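Local coordinates for protein NAD-dependent epimerase/dehydratase (Methylobacillus flagellatus KT, PDB 3GPI) that is of uncharacterised function but probably acts as an NAD-dependent epimerase, dehydratase or related enzyme of the extended short-chain dehydrogenase/reductase type, at residues F106-G111 against I151-G156; Y147-L152 against P206-I211; H186-A191 against L261-Y266; T213-L218 against L249-L254. All blocks are in the same frame, centred on the assembly; numbering follows the deposited sequence.

Contact 1. Residues F106-G111 against I151-G156; sequences FVSSTG and ILRFSG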
loop_
_atom_site.group_PDB
_atom_site.type_symbol
_atom_site.label_atom_id
_atom_site.label_comp_id
_atom_site.label_asym_id
_atom_site.label_seq_id
_atom_site.Cartn_x
_atom_site.Cartn_y
_atom_site.Cartn_z
ATOM N N PHE A 106 2.793 -2.402 -9.172
ATOM C CA PHE A 106 1.454 -2.822 -8.838
ATOM C C PHE A 106 1.340 -2.929 -7.330
ATOM O O PHE A 106 2.121 -3.685 -6.709
ATOM C CB PHE A 106 1.188 -4.171 -9.517
ATOM C CG PHE A 106 -0.131 -4.787 -9.163
ATOM C CD1 PHE A 106 -1.303 -4.370 -9.778
ATOM C CD2 PHE A 106 -0.195 -5.794 -8.210
ATOM C CE1 PHE A 106 -2.553 -4.934 -9.432
ATOM C CE2 PHE A 106 -1.423 -6.374 -7.861
ATOM C CZ PHE A 106 -2.594 -5.947 -8.460
ATOM N N VAL A 107 0.367 -2.225 -6.750
ATOM C CA VAL A 107 0.172 -2.249 -5.303
ATOM C C VAL A 107 -0.755 -3.395 -4.975
ATOM O O VAL A 107 -1.942 -3.388 -5.270
ATOM C CB VAL A 107 -0.372 -0.923 -4.748
ATOM C CG1 VAL A 107 -0.545 -0.993 -3.237
ATOM C CG2 VAL A 107 0.547 0.257 -5.138
ATOM N N SER A 108 -0.170 -4.380 -4.336
ATOM C CA SER A 108 -0.902 -5.567 -3.889
ATOM C C SER A 108 -1.038 -5.496 -2.376
ATOM O O SER A 108 -0.864 -4.431 -1.766
ATOM C CB SER A 108 -0.092 -6.760 -4.326
ATOM O OG SER A 108 -0.723 -8.009 -4.003
ATOM N N SER A 109 -1.341 -6.631 -1.748
ATOM C CA SER A 109 -1.584 -6.698 -0.318
ATOM C C SER A 109 -0.930 -7.915 0.301
ATOM O O SER A 109 -0.955 -8.989 -0.301
ATOM C CB SER A 109 -3.099 -6.862 -0.104
ATOM O OG SER A 109 -3.387 -7.085 1.277
ATOM N N THR A 110 -0.385 -7.781 1.512
ATOM C CA THR A 110 0.103 -8.950 2.259
ATOM C C THR A 110 -1.033 -9.888 2.684
ATOM O O THR A 110 -0.729 -10.970 3.200
ATOM C CB THR A 110 0.959 -8.559 3.442
ATOM O OG1 THR A 110 0.209 -7.655 4.261
ATOM C CG2 THR A 110 2.266 -7.860 2.952
ATOM N N GLY A 111 -2.286 -9.509 2.450
ATOM C CA GLY A 111 -3.413 -10.416 2.781
ATOM C C GLY A 111 -3.362 -11.639 1.899
ATOM O O GLY A 111 -4.026 -12.634 2.203
ATOM N N ILE A 151 5.781 -5.919 -8.102
ATOM C CA ILE A 151 4.609 -6.063 -7.249
ATOM C C ILE A 151 5.032 -5.641 -5.839
ATOM O O ILE A 151 6.068 -6.040 -5.312
ATOM C CB ILE A 151 4.190 -7.528 -7.235
ATOM C CG1 ILE A 151 3.639 -7.929 -8.605
ATOM C CG2 ILE A 151 3.156 -7.795 -6.136
ATOM C CD1 ILE A 151 3.625 -9.426 -8.766
ATOM N N LEU A 152 4.190 -4.781 -5.262
ATOM C CA LEU A 152 4.439 -4.247 -3.923
ATOM C C LEU A 152 3.323 -4.749 -3.012
ATOM O O LEU A 152 2.192 -4.222 -3.067
ATOM C CB LEU A 152 4.413 -2.716 -3.990
ATOM C CG LEU A 152 5.481 -2.169 -4.946
ATOM C CD1 LEU A 152 5.208 -0.695 -5.199
ATOM C CD2 LEU A 152 6.881 -2.406 -4.436
ATOM N N ARG A 153 3.618 -5.769 -2.189
ATOM C CA ARG A 153 2.571 -6.265 -1.275
ATOM C C ARG A 153 2.602 -5.438 0.003
ATOM O O ARG A 153 3.515 -5.591 0.814
ATOM C CB ARG A 153 2.829 -7.737 -0.953
ATOM C CG ARG A 153 2.498 -8.630 -2.142
ATOM C CD ARG A 153 2.778 -10.105 -1.849
ATOM N NE ARG A 153 2.547 -10.905 -3.051
ATOM C CZ ARG A 153 3.105 -12.103 -3.265
ATOM N NH1 ARG A 153 3.909 -12.647 -2.374
ATOM N NH2 ARG A 153 2.856 -12.713 -4.408
ATOM N N PHE A 154 1.669 -4.476 0.088
ATOM C CA PHE A 154 1.625 -3.572 1.236
ATOM C C PHE A 154 0.942 -4.277 2.414
ATOM O O PHE A 154 -0.068 -4.979 2.217
ATOM C CB PHE A 154 0.763 -2.356 0.893
ATOM C CG PHE A 154 1.489 -1.213 0.227
ATOM C CD1 PHE A 154 1.292 0.075 0.703
ATOM C CD2 PHE A 154 2.322 -1.408 -0.851
ATOM C CE1 PHE A 154 1.946 1.166 0.097
ATOM C CE2 PHE A 154 3.008 -0.330 -1.431
ATOM C CZ PHE A 154 2.813 0.955 -0.986
ATOM N N SER A 155 1.496 -4.110 3.619
ATOM C CA SER A 155 0.749 -4.477 4.824
ATOM C C SER A 155 -0.324 -3.424 5.093
ATOM O O SER A 155 -0.687 -2.665 4.198
ATOM C CB SER A 155 1.719 -4.692 5.964
ATOM O OG SER A 155 2.498 -3.556 6.247
ATOM N N GLY A 156 -0.844 -3.376 6.318
ATOM C CA GLY A 156 -1.915 -2.417 6.606
ATOM C C GLY A 156 -1.450 -0.978 6.595
ATOM O O GLY A 156 -0.579 -0.607 7.384
#
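Four backbone hydrogen bonds tie F106-G111 to I151-G156, two neighbouring strands running in the same direction. L152 N meets F106 O at 2.8 Å, nearly along the C=O axis. S108 N then gives to L152 O, F154 N to S108 O and T110 N to F154 O; in these three the donor stands above the carbonyl plane, in strands crossing at 36°. The last bond carries the pairing into the 3-10 turn after S109, where the T110 methyl packs on the R153 carbonyl, CG2 3.4 Å from R153 O.

Among the apolar contacts, V107 CG1, anti to its backbone N (chi1 -179°), lies over one face of the F154 ring, a CH-pi contact 3.8 Å from F154 CD2 and offset toward the rim. L152 CB meets the same ring at its edge, and I194 of helix 187-201 packs on L152 and F154. On the other face of the sheet, I151 CG2 touches S108 CB at 3.9 Å.

The polar ends of S108 and R153 are satisfied outside the two segments, by E141 of helix 132-143: R153 through a salt bridge, S108 through a hydrogen bond. S109 OG takes the N-H of G111, an ST turn. This is the parallel core of a Rossmann fold, at the carboxyl ends of its strands, consistent with the region where extended short-chain dehydrogenases/reductases place their active site.

Contact 2. Residues Y147-L152 against P206-I211; sequences YSSTIL and PERLYI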
loop_
_atom_site.group_PDB
_atom_site.type_symbol
_atom_site.label_atom_id
_atom_site.label_comp_id
_atom_site.label_asym_id
_atom_site.label_seq_id
_atom_site.Cartn_x
_atom_site.Cartn_y
_atom_site.Cartn_z
ATOM N N TYR A 147 5.276 -8.618 -18.043
ATOM C CA TYR A 147 5.650 -7.211 -18.051
ATOM C C TYR A 147 6.870 -6.932 -17.196
ATOM O O TYR A 147 7.083 -7.572 -16.183
ATOM C CB TYR A 147 4.507 -6.386 -17.476
ATOM C CG TYR A 147 3.325 -6.321 -18.395
ATOM C CD1 TYR A 147 2.457 -7.412 -18.503
ATOM C CD2 TYR A 147 3.080 -5.178 -19.157
ATOM C CE1 TYR A 147 1.382 -7.379 -19.365
ATOM C CE2 TYR A 147 1.991 -5.121 -20.028
ATOM C CZ TYR A 147 1.150 -6.229 -20.113
ATOM O OH TYR A 147 0.071 -6.172 -20.969
ATOM N N SER A 148 7.690 -5.968 -17.584
ATOM C CA SER A 148 8.696 -5.427 -16.664
ATOM C C SER A 148 7.908 -4.761 -15.532
ATOM O O SER A 148 7.180 -3.812 -15.773
ATOM C CB SER A 148 9.534 -4.385 -17.387
ATOM O OG SER A 148 10.549 -3.884 -16.542
ATOM N N SER A 149 8.061 -5.265 -14.304
ATOM C CA SER A 149 7.127 -4.896 -13.234
ATOM C C SER A 149 7.671 -5.229 -11.874
ATOM O O SER A 149 8.538 -6.050 -11.721
ATOM C CB SER A 149 5.797 -5.617 -13.442
ATOM O OG SER A 149 5.944 -7.014 -13.361
ATOM N N THR A 150 7.081 -4.580 -10.878
ATOM C CA THR A 150 7.376 -4.788 -9.479
ATOM C C THR A 150 6.047 -4.801 -8.764
ATOM O O THR A 150 5.290 -3.835 -8.814
ATOM C CB THR A 150 8.214 -3.661 -8.926
ATOM O OG1 THR A 150 9.472 -3.650 -9.608
ATOM C CG2 THR A 150 8.450 -3.869 -7.405
ATOM N N ILE A 151 5.781 -5.919 -8.102
ATOM C CA ILE A 151 4.609 -6.063 -7.249
ATOM C C ILE A 151 5.032 -5.641 -5.839
ATOM O O ILE A 151 6.068 -6.040 -5.312
ATOM C CB ILE A 151 4.190 -7.528 -7.235
ATOM C CG1 ILE A 151 3.639 -7.929 -8.605
ATOM C CG2 ILE A 151 3.156 -7.795 -6.136
ATOM C CD1 ILE A 151 3.625 -9.426 -8.766
ATOM N N LEU A 152 4.190 -4.781 -5.262
ATOM C CA LEU A 152 4.439 -4.247 -3.923
ATOM C C LEU A 152 3.323 -4.749 -3.012
ATOM O O LEU A 152 2.192 -4.222 -3.067
ATOM C CB LEU A 152 4.413 -2.716 -3.990
ATOM C CG LEU A 152 5.481 -2.169 -4.946
ATOM C CD1 LEU A 152 5.208 -0.695 -5.199
ATOM C CD2 LEU A 152 6.881 -2.406 -4.436
ATOM N N PRO A 206 14.802 -2.560 -10.199
ATOM C CA PRO A 206 14.058 -3.148 -9.091
ATOM C C PRO A 206 13.782 -4.637 -9.251
ATOM O O PRO A 206 13.700 -5.193 -10.350
ATOM C CB PRO A 206 12.733 -2.355 -9.068
ATOM C CG PRO A 206 12.646 -1.691 -10.401
ATOM C CD PRO A 206 14.053 -1.465 -10.850
ATOM N N GLU A 207 13.650 -5.251 -8.096
ATOM C CA GLU A 207 13.159 -6.605 -7.939
ATOM C C GLU A 207 11.736 -6.749 -8.455
ATOM O O GLU A 207 10.976 -5.757 -8.569
ATOM C CB GLU A 207 13.144 -6.894 -6.444
ATOM C CG GLU A 207 14.479 -6.757 -5.757
ATOM C CD GLU A 207 15.187 -8.079 -5.614
ATOM O OE1 GLU A 207 14.510 -9.133 -5.517
ATOM O OE2 GLU A 207 16.435 -8.053 -5.591
ATOM N N ARG A 208 11.315 -7.993 -8.691
ATOM C CA ARG A 208 9.954 -8.196 -9.149
ATOM C C ARG A 208 8.890 -8.159 -8.040
ATOM O O ARG A 208 7.726 -8.036 -8.349
ATOM C CB ARG A 208 9.817 -9.441 -10.040
ATOM C CG ARG A 208 10.375 -9.166 -11.447
ATOM C CD ARG A 208 10.139 -10.289 -12.418
ATOM N NE ARG A 208 8.748 -10.434 -12.833
ATOM C CZ ARG A 208 8.179 -9.754 -13.828
ATOM N NH1 ARG A 208 8.885 -8.864 -14.504
ATOM N NH2 ARG A 208 6.888 -9.940 -14.114
ATOM N N LEU A 209 9.312 -8.259 -6.787
ATOM C CA LEU A 209 8.384 -8.348 -5.653
ATOM C C LEU A 209 9.030 -7.845 -4.392
ATOM O O LEU A 209 10.120 -8.247 -4.046
ATOM C CB LEU A 209 7.986 -9.831 -5.484
ATOM C CG LEU A 209 7.092 -10.195 -4.296
ATOM C CD1 LEU A 209 5.725 -9.543 -4.359
ATOM C CD2 LEU A 209 6.906 -11.747 -4.210
ATOM N N TYR A 210 8.295 -6.979 -3.674
ATOM C CA TYR A 210 8.681 -6.574 -2.306
ATOM C C TYR A 210 7.479 -6.642 -1.429
ATOM O O TYR A 210 6.367 -6.277 -1.846
ATOM C CB TYR A 210 9.106 -5.098 -2.228
ATOM C CG TYR A 210 10.351 -4.706 -3.003
ATOM C CD1 TYR A 210 11.614 -4.751 -2.412
ATOM C CD2 TYR A 210 10.254 -4.305 -4.325
ATOM C CE1 TYR A 210 12.755 -4.376 -3.141
ATOM C CE2 TYR A 210 11.394 -3.926 -5.061
ATOM C CZ TYR A 210 12.620 -3.970 -4.452
ATOM O OH TYR A 210 13.694 -3.604 -5.249
ATOM N N ILE A 211 7.725 -7.046 -0.196
ATOM C CA ILE A 211 6.789 -6.809 0.895
ATOM C C ILE A 211 7.086 -5.389 1.408
ATOM O O ILE A 211 8.235 -5.037 1.713
ATOM C CB ILE A 211 6.986 -7.834 2.020
ATOM C CG1 ILE A 211 6.530 -9.203 1.505
ATOM C CG2 ILE A 211 6.077 -7.451 3.239
ATOM C CD1 ILE A 211 6.738 -10.370 2.488
HETATM O O HOH W 1 6.258 -8.315 -10.924
HETATM O O HOH W 2 11.343 -5.519 -12.043
HETATM O O HOH W 3 10.669 -6.830 -14.221
#
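Here the parallel Rossmann sheet gains another strand: 209-212 lines up beside 149-158, and I151 uses both backbone polar groups to hold it. I151 N gives to R208 O at 2.9 Å in an almost straight bond, and I151 O receives Y210 N nearly along its C=O axis. Just before this ladder, T150 OG1 donates to E207 O at 2.8 Å, again close to the C=O axis; the same hydroxyl is hydrogen-bonded to H103 NE2.

The side chains pack by face. I151 CG2 meets L209 CD1 at 3.6 Å, the two side chains crossing obliquely. On the other face, T150 CG2, anti to its backbone N, touches the edge of the Y210 ring 3.6 Å from CD2, while L152 and Y210 lie side by side and point the same way.

R208 reaches furthest. Bent at chi3 (71°), its chain curls back so that NH1 gives to Y147 O at 2.8 Å, with that oxygen in the guanidinium plane and S149 OG over one face. Waters fill in the periphery: one joins S149 OG to R208 O, another donates to S149 O and P206 O alike.

Further out, F193 of helix 187-201 meets the Y210 ring edge-to-face, and H103 also holds S148 OG. At the far end of that ring, Y210 OH accepts the backbone N-H of E207 at 3.3 Å.

Contact 3. Residues H186-A191 against L261-Y266; sequences HRDDGA and LIYPDY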
loop_
_atom_site.group_PDB
_atom_site.type_symbol
_atom_site.label_atom_id
_atom_site.label_comp_id
_atom_site.label_asym_id
_atom_site.label_seq_id
_atom_site.Cartn_x
_atom_site.Cartn_y
_atom_site.Cartn_z
ATOM N N HIS A 186 3.270 2.999 7.008
ATOM C CA HIS A 186 2.692 4.325 6.987
ATOM C C HIS A 186 2.489 4.754 5.532
ATOM O O HIS A 186 3.348 4.500 4.673
ATOM C CB HIS A 186 3.671 5.291 7.653
ATOM C CG HIS A 186 3.089 6.646 7.953
ATOM N ND1 HIS A 186 2.803 7.582 6.966
ATOM C CD2 HIS A 186 2.761 7.223 9.135
ATOM C CE1 HIS A 186 2.321 8.674 7.541
ATOM N NE2 HIS A 186 2.296 8.488 8.854
ATOM N N ARG A 187 1.358 5.386 5.246
ATOM C CA ARG A 187 1.078 5.918 3.906
ATOM C C ARG A 187 2.282 6.626 3.290
ATOM O O ARG A 187 2.586 6.437 2.107
ATOM C CB ARG A 187 -0.096 6.891 3.970
ATOM C CG ARG A 187 -0.477 7.545 2.633
ATOM C CD ARG A 187 -1.216 8.878 2.904
ATOM N NE ARG A 187 -0.329 9.923 3.403
ATOM C CZ ARG A 187 -0.714 11.142 3.747
ATOM N NH1 ARG A 187 -1.992 11.480 3.672
ATOM N NH2 ARG A 187 0.175 11.998 4.221
ATOM N N ASP A 188 2.977 7.459 4.057
ATOM C CA ASP A 188 4.057 8.237 3.465
ATOM C C ASP A 188 5.266 7.379 3.137
ATOM O O ASP A 188 5.996 7.674 2.197
ATOM C CB ASP A 188 4.506 9.344 4.389
ATOM C CG ASP A 188 3.466 10.438 4.578
ATOM O OD1 ASP A 188 2.403 10.452 3.943
ATOM O OD2 ASP A 188 3.778 11.366 5.363
ATOM N N ASP A 189 5.524 6.327 3.919
ATOM C CA ASP A 189 6.570 5.390 3.517
ATOM C C ASP A 189 6.193 4.566 2.305
ATOM O O ASP A 189 7.043 4.260 1.467
ATOM C CB ASP A 189 6.928 4.446 4.689
ATOM C CG ASP A 189 7.941 5.060 5.624
ATOM O OD1 ASP A 189 8.959 5.567 5.098
ATOM O OD2 ASP A 189 7.761 4.985 6.864
ATOM N N GLY A 190 4.934 4.133 2.196
ATOM C CA GLY A 190 4.524 3.398 1.005
ATOM C C GLY A 190 4.735 4.276 -0.235
ATOM O O GLY A 190 5.271 3.812 -1.242
ATOM N N ALA A 191 4.312 5.552 -0.162
ATOM C CA ALA A 191 4.469 6.430 -1.294
ATOM C C ALA A 191 5.935 6.721 -1.572
ATOM O O ALA A 191 6.344 6.698 -2.742
ATOM C CB ALA A 191 3.734 7.749 -1.013
ATOM N N LEU A 261 13.238 4.111 5.933
ATOM C CA LEU A 261 11.911 4.405 6.444
ATOM C C LEU A 261 11.819 5.733 7.188
ATOM O O LEU A 261 12.656 6.047 8.054
ATOM C CB LEU A 261 11.461 3.273 7.365
ATOM C CG LEU A 261 11.139 1.942 6.683
ATOM C CD1 LEU A 261 11.292 0.765 7.651
ATOM C CD2 LEU A 261 9.754 1.919 5.993
ATOM N N ILE A 262 10.790 6.490 6.854
ATOM C CA ILE A 262 10.465 7.721 7.586
ATOM C C ILE A 262 9.964 7.348 8.985
ATOM O O ILE A 262 10.317 7.993 9.969
ATOM C CB ILE A 262 9.370 8.517 6.864
ATOM C CG1 ILE A 262 9.831 8.905 5.449
ATOM C CG2 ILE A 262 8.969 9.794 7.648
ATOM C CD1 ILE A 262 8.685 9.374 4.577
ATOM N N TYR A 263 9.124 6.311 9.060
ATOM C CA TYR A 263 8.520 5.851 10.300
ATOM C C TYR A 263 8.868 4.401 10.446
ATOM O O TYR A 263 8.099 3.525 10.029
ATOM C CB TYR A 263 7.000 6.031 10.258
ATOM C CG TYR A 263 6.588 7.438 9.992
ATOM C CD1 TYR A 263 6.663 8.400 11.010
ATOM C CD2 TYR A 263 6.128 7.818 8.746
ATOM C CE1 TYR A 263 6.269 9.713 10.777
ATOM C CE2 TYR A 263 5.756 9.140 8.493
ATOM C CZ TYR A 263 5.817 10.067 9.516
ATOM O OH TYR A 263 5.423 11.360 9.222
ATOM N N PRO A 264 10.038 4.111 11.028
ATOM C CA PRO A 264 10.544 2.723 11.058
ATOM C C PRO A 264 9.612 1.771 11.805
ATOM O O PRO A 264 9.641 0.585 11.548
ATOM C CB PRO A 264 11.928 2.849 11.712
ATOM C CG PRO A 264 12.294 4.286 11.641
ATOM C CD PRO A 264 11.027 5.085 11.544
ATOM N N ASP A 265 8.810 2.286 12.737
ATOM C CA ASP A 265 7.955 1.426 13.547
ATOM C C ASP A 265 6.771 2.251 14.043
ATOM O O ASP A 265 6.710 3.479 13.839
ATOM C CB ASP A 265 8.762 0.830 14.700
ATOM C CG ASP A 265 9.492 1.891 15.465
ATOM O OD1 ASP A 265 8.820 2.785 15.980
ATOM O OD2 ASP A 265 10.742 1.889 15.456
ATOM N N TYR A 266 5.833 1.587 14.716
ATOM C CA TYR A 266 4.591 2.197 15.161
ATOM C C TYR A 266 4.820 3.341 16.165
ATOM O O TYR A 266 4.007 4.254 16.246
ATOM C CB TYR A 266 3.689 1.099 15.776
ATOM C CG TYR A 266 4.214 0.611 17.121
ATOM C CD1 TYR A 266 3.671 1.108 18.301
ATOM C CD2 TYR A 266 5.223 -0.362 17.199
ATOM C CE1 TYR A 266 4.117 0.675 19.543
ATOM C CE2 TYR A 266 5.703 -0.800 18.448
ATOM C CZ TYR A 266 5.114 -0.294 19.603
ATOM O OH TYR A 266 5.560 -0.737 20.833
HETATM O O HOH W 4 2.269 11.474 9.937
HETATM O O HOH W 5 6.051 11.844 6.591
#
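The start of helix 187-201 is tied here to the loop leading into helix 266-277, and both oxygens of the D189 carboxylate are spoken for by that loop's backbone. OD1 takes I262 N at 2.7 Å and OD2 takes Y263 N at 2.9 Å, each on its syn lone pair; OD1 is also hydrogen-bonded to Y259 OH. L261 crosses D189 at about a right angle, its CD2 3.6 Å from D189 CG.

H186 is the N-cap of the helix. Its ND1 accepts D188 N in the ring plane at 2.9 Å, and its face stacks on Y263, the centroids 4.1 Å apart and the planes at 22°. I262 CG2 lies on the opposite face of the Y263 ring. An alanine at H186 would lose both the cap and the stack, and would probably let the start of the helix fray and the Y263 ring shift.

Two waters finish the polar rim: one sits between H186 NE2 and Y263 OH, the other between Y263 OH and D188 OD2. R187 NE and NH2 together hold D188 OD1, a side-on salt bridge.

With ND1 acting as an acceptor, H186 is probably neutral, while the donors gathered around buried D189 should favour its charged carboxylate.

Contact 4. Residues T213-L218 against L249-L254; sequences TDNQPL and LSNARL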
loop_
_atom_site.group_PDB
_atom_site.type_symbol
_atom_site.label_atom_id
_atom_site.label_comp_id
_atom_site.label_asym_id
_atom_site.label_seq_id
_atom_site.Cartn_x
_atom_site.Cartn_y
_atom_site.Cartn_z
ATOM N N THR A 213 6.435 -3.089 4.306
ATOM C CA THR A 213 6.007 -3.141 5.716
ATOM C C THR A 213 7.117 -2.551 6.574
ATOM O O THR A 213 8.257 -2.449 6.116
ATOM C CB THR A 213 5.606 -4.584 6.113
ATOM O OG1 THR A 213 4.847 -4.578 7.326
ATOM C CG2 THR A 213 6.831 -5.487 6.258
ATOM N N ASP A 214 6.782 -2.125 7.788
ATOM C CA ASP A 214 7.806 -1.511 8.630
ATOM C C ASP A 214 8.587 -2.548 9.429
ATOM O O ASP A 214 8.429 -3.733 9.185
ATOM C CB ASP A 214 7.241 -0.387 9.505
ATOM C CG ASP A 214 6.474 -0.891 10.740
ATOM O OD1 ASP A 214 6.551 -2.081 11.111
ATOM O OD2 ASP A 214 5.862 -0.030 11.385
ATOM N N ASN A 215 9.434 -2.098 10.336
ATOM C CA ASN A 215 10.362 -2.990 11.038
ATOM C C ASN A 215 9.766 -3.796 12.181
ATOM O O ASN A 215 10.446 -4.732 12.671
ATOM C CB ASN A 215 11.500 -2.162 11.653
ATOM C CG ASN A 215 12.399 -1.515 10.634
ATOM O OD1 ASN A 215 12.544 -1.931 9.505
ATOM N ND2 ASN A 215 13.069 -0.488 11.102
ATOM N N GLN A 216 8.551 -3.469 12.649
ATOM C CA GLN A 216 8.099 -4.064 13.921
ATOM C C GLN A 216 6.659 -4.521 13.898
ATOM O O GLN A 216 5.783 -3.787 14.322
ATOM C CB GLN A 216 8.300 -3.087 15.089
ATOM C CG GLN A 216 9.792 -2.808 15.425
ATOM C CD GLN A 216 9.979 -2.111 16.759
ATOM O OE1 GLN A 216 9.396 -2.491 17.757
ATOM N NE2 GLN A 216 10.815 -1.059 16.785
ATOM N N PRO A 217 6.411 -5.749 13.460
ATOM C CA PRO A 217 5.088 -6.323 13.692
ATOM C C PRO A 217 4.879 -6.446 15.205
ATOM O O PRO A 217 5.814 -6.640 15.969
ATOM C CB PRO A 217 5.173 -7.713 13.049
ATOM C CG PRO A 217 6.562 -7.898 12.554
ATOM C CD PRO A 217 7.377 -6.705 12.891
ATOM N N LEU A 218 3.631 -6.373 15.632
ATOM C CA LEU A 218 3.364 -6.612 17.053
ATOM C C LEU A 218 1.969 -7.154 17.220
ATOM O O LEU A 218 1.104 -6.971 16.362
ATOM C CB LEU A 218 3.602 -5.373 17.971
ATOM C CG LEU A 218 2.564 -4.242 17.907
ATOM C CD1 LEU A 218 2.953 -3.112 18.929
ATOM C CD2 LEU A 218 2.498 -3.633 16.519
ATOM N N LEU A 249 5.664 -10.251 9.044
ATOM C CA LEU A 249 6.217 -10.033 7.718
ATOM C C LEU A 249 7.537 -9.290 7.780
ATOM O O LEU A 249 7.670 -8.250 8.436
ATOM C CB LEU A 249 5.189 -9.245 6.894
ATOM C CG LEU A 249 3.863 -9.921 6.640
ATOM C CD1 LEU A 249 2.787 -8.917 6.270
ATOM C CD2 LEU A 249 4.042 -10.979 5.577
ATOM N N SER A 250 8.552 -9.866 7.123
ATOM C CA SER A 250 9.878 -9.287 7.045
ATOM C C SER A 250 10.011 -8.286 5.901
ATOM O O SER A 250 9.664 -8.578 4.775
ATOM C CB SER A 250 10.897 -10.397 6.782
ATOM O OG SER A 250 12.182 -9.819 6.600
ATOM N N ASN A 251 10.577 -7.129 6.214
ATOM C CA ASN A 251 10.912 -6.139 5.200
ATOM C C ASN A 251 12.385 -6.132 4.817
ATOM O O ASN A 251 12.901 -5.110 4.378
ATOM C CB ASN A 251 10.492 -4.744 5.683
ATOM C CG ASN A 251 11.313 -4.214 6.864
ATOM O OD1 ASN A 251 12.193 -4.880 7.426
ATOM N ND2 ASN A 251 11.022 -2.974 7.240
ATOM N N ALA A 252 13.051 -7.277 4.927
ATOM C CA ALA A 252 14.469 -7.350 4.630
ATOM C C ALA A 252 14.816 -6.831 3.231
ATOM O O ALA A 252 15.824 -6.128 3.066
ATOM C CB ALA A 252 14.945 -8.826 4.769
ATOM N N ARG A 253 14.051 -7.249 2.232
ATOM C CA ARG A 253 14.318 -6.810 0.844
ATOM C C ARG A 253 14.126 -5.289 0.686
ATOM O O ARG A 253 14.942 -4.600 0.090
ATOM C CB ARG A 253 13.450 -7.586 -0.164
ATOM C CG ARG A 253 14.008 -8.951 -0.630
ATOM C CD ARG A 253 13.244 -9.365 -1.878
ATOM N NE ARG A 253 13.856 -10.492 -2.568
ATOM C CZ ARG A 253 13.707 -11.763 -2.202
ATOM N NH1 ARG A 253 12.976 -12.098 -1.130
ATOM N NH2 ARG A 253 14.301 -12.706 -2.904
ATOM N N LEU A 254 13.080 -4.723 1.287
ATOM C CA LEU A 254 12.896 -3.279 1.234
ATOM C C LEU A 254 14.096 -2.569 1.867
ATOM O O LEU A 254 14.634 -1.613 1.298
ATOM C CB LEU A 254 11.559 -2.929 1.935
ATOM C CG LEU A 254 11.238 -1.453 2.138
ATOM C CD1 LEU A 254 9.721 -1.253 2.265
ATOM C CD2 LEU A 254 11.945 -0.965 3.416
HETATM O O HOH W 6 5.820 -6.103 9.399
HETATM O O HOH W 7 9.601 -6.325 9.113
#
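A pair of small side-chain turns shapes this junction between the loop after strand 209-212 and the start of helix 252-256: an Asx turn, with D214 OD1 accepting Q216 N, and an ST turn, with S250 OG accepting A252 N. N251 stands at the N-cap position of the helix, yet its side chain is spent on the neighbouring loop instead.

The tight part centres on that asparagine. Its CG takes the crowded position between backbone N and carbonyl carbon (chi1 68°), which turns the amide toward T213-N215. ND2 gives to N215 OD1 at 2.9 Å, almost straight (174°), and to T213 O at 3.0 Å; the two amide planes stand nearly perpendicular. T213 CG2 wedges in beside it, 3.8 Å from N251 CB and 3.6 Å from L249 O. T213 N is buried here with no hydrogen-bonding partner in the model. An alanine at N251 would remove both hydrogen bonds of the amide NH2, and would probably leave T213 O and N215 OD1 poorly satisfied and the loop less firmly held.

Toward P217 the fit loosens: P217 CG comes no nearer to L249 O than 4.3 Å, and water does the joining. T213 OG1 lies 2.8 Å from a water that donates to L249 O; the hydroxyl also bonds S155 OG and R184 O. A second water donates to L249 O and to D214 O, and takes the N-H of N251 at 3.2 Å.

How the contacts relate
Contacts 1 and 2 share I151 and L152, and strand 149-158 is the middle of three: 103-109 on one side, 209-212 on the other. Contact 1 is the buried heart, mostly backbone ladder and apolar packing; contact 2, partly buried, frays outward into an arginine and waters. Contacts 3 and 4 pair no strands across them but join a loop to a helix start through carboxylate, amide and ring groups; contact 3 is partly buried, contact 4 buried though about 13 Å from the chain centre. Contact 4 is nested in the chain loop that contact 3 closes, and P264 O to N215 N, 3.0 Å, probably bonds the two. S155 OG and T213 OG1 link contacts 1 and 4.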